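Local structure of integron cassette protein (Vibrio cholerae, 3G1J) at residues V2-D5 with Y6-S9; F75-E78 with I79-L83. The protein is of unknown function but is a small, mainly beta, integron-cassette protein that belongs to a family of the SH3 clan. All coordinates share one frame; numbering follows the deposited sequence.

Both contacts are local, each centred on one short helical turn, one near the N-terminus and one near the C-terminal end, with centres about 21 Å apart on opposite sides of the chain's centre. Contact 1 (V2-D5 with Y6-S9) is a surface 3-10 turn whose touching residues are mostly exposed; backbone bonds, an Asx turn and a bridging water hold it. Contact 2 (F75-E78 with I79-L83) is partly buried, with I79 and A80 inside the protein and two histidines outside, and it adds a CH-pi contact and a ring-to-carbonyl bond. Contact 1 touches strands 39-48 and 53-60 and, through V2 N, strand 63-70, which contact 2 also packs against.

Contact 1. Residues V2-D5 with Y6-S9; sequences VDRD and YLQS
Two i to i+3 backbone bonds join V2-D5 to Y6-S9 in a short 3-10 turn: Y6 N donates to D3 O (3.1 Å) and L7 N to R4 O (2.9 Å). Both donors stand well above the plane of the carbonyl they reach, the second by 59°. R4 O has a second partner, a water 2.7 Å from it that also donates to L7 O at 2.6 Å, so the two carbonyl oxygens share one bridge. The start of the turn is held by the D3 side chain. With CG anti to the backbone N, the chi1 of -175° brings OD1 of D3 within 3.1 Å of D5 N, from which it accepts, an Asx turn in which the donor lies above the carboxylate plane. The other oxygen, OD2, comes to the edge of the Y6 ring, 3.3 Å from Y6 CE2, with the carboxylate and ring planes turned 74° apart. On the apolar side V2 CG1 meets L7 CD1 at 4.1 Å. Past the turn, NE2 of Q8 hydrogen-bonds the carbonyl oxygen of E10. The turn is tied to the main sheet by V2 and L7, whose side chains both touch F57 on strand 53-60, while V2 N bonds to the carboxylate of E64 on strand 63-70. R4 rests on L43 of strand 39-48, and Q8 is backbone hydrogen-bonded to S45 of that same strand.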
loop_
_atom_site.group_PDB
_atom_site.type_symbol
_atom_site.label_atom_id
_atom_site.label_comp_id
_atom_site.label_asym_id
_atom_site.label_seq_id
_atom_site.Cartn_x
_atom_site.Cartn_y
_atom_site.Cartn_z
ATOM N N VAL A 2 -7.507 7.910 9.286
ATOM C CA VAL A 2 -6.247 7.768 9.996
ATOM C C VAL A 2 -5.609 9.146 10.201
ATOM O O VAL A 2 -5.720 10.036 9.353
ATOM C CB VAL A 2 -5.276 6.839 9.227
ATOM C CG1 VAL A 2 -4.796 7.519 7.949
ATOM C CG2 VAL A 2 -4.100 6.437 10.113
ATOM N N ASP A 3 -4.953 9.330 11.338
ATOM C CA ASP A 3 -4.242 10.573 11.609
ATOM C C ASP A 3 -2.971 10.596 10.757
ATOM O O ASP A 3 -2.022 9.866 11.026
ATOM C CB ASP A 3 -3.923 10.665 13.109
ATOM C CG ASP A 3 -3.295 11.983 13.509
ATOM O OD1 ASP A 3 -2.840 12.743 12.627
ATOM O OD2 ASP A 3 -3.259 12.251 14.730
ATOM N N ARG A 4 -2.960 11.429 9.721
ATOM C CA ARG A 4 -1.839 11.479 8.777
ATOM C C ARG A 4 -0.508 11.827 9.434
ATOM O O ARG A 4 0.550 11.436 8.940
ATOM C CB ARG A 4 -2.110 12.491 7.664
ATOM C CG ARG A 4 -3.449 12.329 6.986
ATOM C CD ARG A 4 -3.383 11.459 5.754
ATOM N NE ARG A 4 -4.643 11.538 5.023
ATOM C CZ ARG A 4 -4.837 12.286 3.941
ATOM N NH1 ARG A 4 -3.839 13.010 3.436
ATOM N NH2 ARG A 4 -6.027 12.297 3.350
ATOM N N ASP A 5 -0.558 12.581 10.527
ATOM C CA ASP A 5 0.659 13.003 11.207
ATOM C C ASP A 5 1.460 11.831 11.791
ATOM O O ASP A 5 2.629 11.995 12.142
ATOM C CB ASP A 5 0.343 14.026 12.304
ATOM C CG ASP A 5 0.032 15.411 11.745
ATOM O OD1 ASP A 5 0.099 15.597 10.511
ATOM O OD2 ASP A 5 -0.279 16.318 12.547
ATOM N N TYR A 6 0.824 10.666 11.926
ATOM C CA TYR A 6 1.508 9.471 12.414
ATOM C C TYR A 6 2.167 8.686 11.290
ATOM O O TYR A 6 2.956 7.780 11.553
ATOM C CB TYR A 6 0.544 8.540 13.169
ATOM C CG TYR A 6 0.279 9.000 14.579
ATOM C CD1 TYR A 6 1.015 8.495 15.646
ATOM C CD2 TYR A 6 -0.692 9.952 14.844
ATOM C CE1 TYR A 6 0.783 8.921 16.940
ATOM C CE2 TYR A 6 -0.930 10.385 16.126
ATOM C CZ TYR A 6 -0.191 9.872 17.174
ATOM O OH TYR A 6 -0.441 10.318 18.456
ATOM N N LEU A 7 1.862 9.039 10.045
ATOM C CA LEU A 7 2.318 8.241 8.908
ATOM C C LEU A 7 3.680 8.646 8.360
ATOM O O LEU A 7 4.042 9.825 8.344
ATOM C CB LEU A 7 1.299 8.296 7.765
ATOM C CG LEU A 7 -0.129 7.788 7.996
ATOM C CD1 LEU A 7 -0.922 7.875 6.703
ATOM C CD2 LEU A 7 -0.158 6.378 8.568
ATOM N N GLN A 8 4.415 7.646 7.891
ATOM C CA GLN A 8 5.647 7.865 7.164
ATOM C C GLN A 8 5.308 8.318 5.746
ATOM O O GLN A 8 4.457 7.726 5.088
ATOM C CB GLN A 8 6.429 6.558 7.158
ATOM C CG GLN A 8 7.750 6.590 6.461
ATOM C CD GLN A 8 8.508 5.311 6.712
ATOM O OE1 GLN A 8 8.814 4.977 7.858
ATOM N NE2 GLN A 8 8.789 4.569 5.648
ATOM N N SER A 9 5.958 9.381 5.276
ATOM C CA SER A 9 5.579 9.989 4.002
ATOM C C SER A 9 6.068 9.240 2.759
ATOM O O SER A 9 5.549 9.451 1.664
ATOM C CB SER A 9 6.043 11.448 3.944
ATOM O OG SER A 9 7.454 11.528 4.016
HETATM O O HOH W 1 2.862 12.047 7.628
#

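Contact 2. Residues F75-E78 with I79-L83; sequences FQME and IAHHL
One face of the H81 imidazole is covered by M77, a selenomethionine, whose CG sits 3.3 Å from the ring centroid and 12° off the normal, an i to i+4 CH-pi contact that starts from M77 in the one-turn helix 77-80. Its SE approaches the same ring obliquely, nearest to CE1 of H81 at 3.5 Å. In M77, CG anti to the backbone N (chi1 180°) sends the chain outward from the turn and puts CG over the centre of the H81 ring. The H82 ring is met at its edge instead: ND1 of H82 donates to O of E78 at 2.8 Å, the acceptor lying in the ring plane, so the H82 side chain takes up the carbonyl oxygen of the residue four back. The E78 side chain crosses that of H82 at about a right angle, the carboxylate turned 24° from the ring plane; its OE2 hydrogen-bonds the hydroxyl of Y86. Q76 occupies the N-cap position, and its carbonyl oxygen takes two backbone donors, A80 N almost in line with the C=O bond at 3.1 Å and I79 N from above the carbonyl plane. Q76 and I79 extend in the same direction, flank to flank, with CG of Q76 4.0 Å from CD1 of I79. Both side chains touch L69 on strand 63-70, and OE1 of Q76 accepts from the backbone N of C70, which anchors the start of the helix to that strand. One residue beyond A80, H81 N donates to M77 O at 2.7 Å, and CB of H81 comes within 3.1 Å of that same M77 O.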
loop_
_atom_site.group_PDB
_atom_site.type_symbol
_atom_site.label_atom_id
_atom_site.label_comp_id
_atom_site.label_asym_id
_atom_site.label_seq_id
_atom_site.Cartn_x
_atom_site.Cartn_y
_atom_site.Cartn_z
ATOM N N PHE A 75 3.451 -14.795 3.413
ATOM C CA PHE A 75 2.303 -13.912 3.245
ATOM C C PHE A 75 2.522 -12.863 2.145
ATOM O O PHE A 75 2.427 -13.191 0.953
ATOM C CB PHE A 75 1.895 -13.277 4.580
ATOM C CG PHE A 75 1.187 -14.231 5.509
ATOM C CD1 PHE A 75 -0.046 -14.759 5.169
ATOM C CD2 PHE A 75 1.749 -14.586 6.724
ATOM C CE1 PHE A 75 -0.703 -15.636 6.022
ATOM C CE2 PHE A 75 1.098 -15.461 7.582
ATOM C CZ PHE A 75 -0.128 -15.985 7.230
ATOM N N GLN A 76 2.837 -11.624 2.513
ATOM C CA GLN A 76 2.924 -10.573 1.504
ATOM C C GLN A 76 4.261 -9.836 1.387
ATOM O O GLN A 76 4.287 -8.714 0.868
ATOM C CB GLN A 76 1.786 -9.553 1.653
ATOM C CG GLN A 76 0.399 -10.119 1.408
ATOM C CD GLN A 76 -0.170 -10.795 2.640
ATOM O OE1 GLN A 76 0.021 -10.324 3.754
ATOM N NE2 GLN A 76 -0.882 -11.902 2.442
HETATM N N MSE A 77 5.360 -10.443 1.854
HETATM C CA MSE A 77 6.679 -9.847 1.616
HETATM C C MSE A 77 6.852 -9.623 0.118
HETATM O O MSE A 77 7.411 -8.619 -0.300
HETATM C CB MSE A 77 7.833 -10.718 2.164
HETATM C CG MSE A 77 9.274 -10.137 1.936
HETATM SE SE MSE A 77 10.720 -11.224 2.719
HETATM C CE MSE A 77 9.497 -12.248 3.649
ATOM N N GLU A 78 6.365 -10.571 -0.682
ATOM C CA GLU A 78 6.422 -10.448 -2.143
ATOM C C GLU A 78 5.964 -9.071 -2.617
ATOM O O GLU A 78 6.594 -8.462 -3.483
ATOM C CB GLU A 78 5.595 -11.552 -2.821
ATOM C CG GLU A 78 5.034 -11.183 -4.212
ATOM C CD GLU A 78 6.103 -10.986 -5.280
ATOM O OE1 GLU A 78 7.254 -11.420 -5.071
ATOM O OE2 GLU A 78 5.786 -10.401 -6.341
ATOM N N ILE A 79 4.878 -8.566 -2.041
ATOM C CA ILE A 79 4.340 -7.285 -2.477
ATOM C C ILE A 79 5.128 -6.129 -1.882
ATOM O O ILE A 79 5.562 -5.225 -2.596
ATOM C CB ILE A 79 2.841 -7.148 -2.128
ATOM C CG1 ILE A 79 2.026 -8.161 -2.936
ATOM C CG2 ILE A 79 2.347 -5.741 -2.419
ATOM C CD1 ILE A 79 0.725 -8.548 -2.271
ATOM N N ALA A 80 5.314 -6.177 -0.567
ATOM C CA ALA A 80 6.011 -5.124 0.168
ATOM C C ALA A 80 7.448 -4.917 -0.326
ATOM O O ALA A 80 7.950 -3.789 -0.334
ATOM C CB ALA A 80 5.996 -5.452 1.666
ATOM N N HIS A 81 8.094 -6.006 -0.744
ATOM C CA HIS A 81 9.492 -6.001 -1.176
ATOM C C HIS A 81 9.678 -5.744 -2.674
ATOM O O HIS A 81 10.813 -5.604 -3.146
ATOM C CB HIS A 81 10.146 -7.347 -0.849
ATOM C CG HIS A 81 10.742 -7.410 0.520
ATOM N ND1 HIS A 81 11.757 -8.283 0.850
ATOM C CD2 HIS A 81 10.482 -6.692 1.636
ATOM C CE1 HIS A 81 12.086 -8.109 2.118
ATOM N NE2 HIS A 81 11.327 -7.148 2.617
ATOM N N HIS A 82 8.578 -5.716 -3.417
ATOM C CA HIS A 82 8.636 -5.496 -4.863
ATOM C C HIS A 82 7.526 -4.558 -5.307
ATOM O O HIS A 82 6.774 -4.864 -6.231
ATOM C CB HIS A 82 8.508 -6.825 -5.612
ATOM C CG HIS A 82 9.539 -7.833 -5.223
ATOM N ND1 HIS A 82 9.303 -8.814 -4.282
ATOM C CD2 HIS A 82 10.817 -8.003 -5.634
ATOM C CE1 HIS A 82 10.393 -9.548 -4.137
ATOM N NE2 HIS A 82 11.327 -9.074 -4.940
ATOM N N LEU A 83 7.416 -3.407 -4.654
ATOM C CA LEU A 83 6.282 -2.523 -4.897
ATOM C C LEU A 83 6.160 -2.061 -6.355
ATOM O O LEU A 83 5.054 -1.806 -6.849
ATOM C CB LEU A 83 6.351 -1.322 -3.959
ATOM C CG LEU A 83 6.023 -1.733 -2.525
ATOM C CD1 LEU A 83 6.357 -0.609 -1.553
ATOM C CD2 LEU A 83 4.556 -2.113 -2.431
#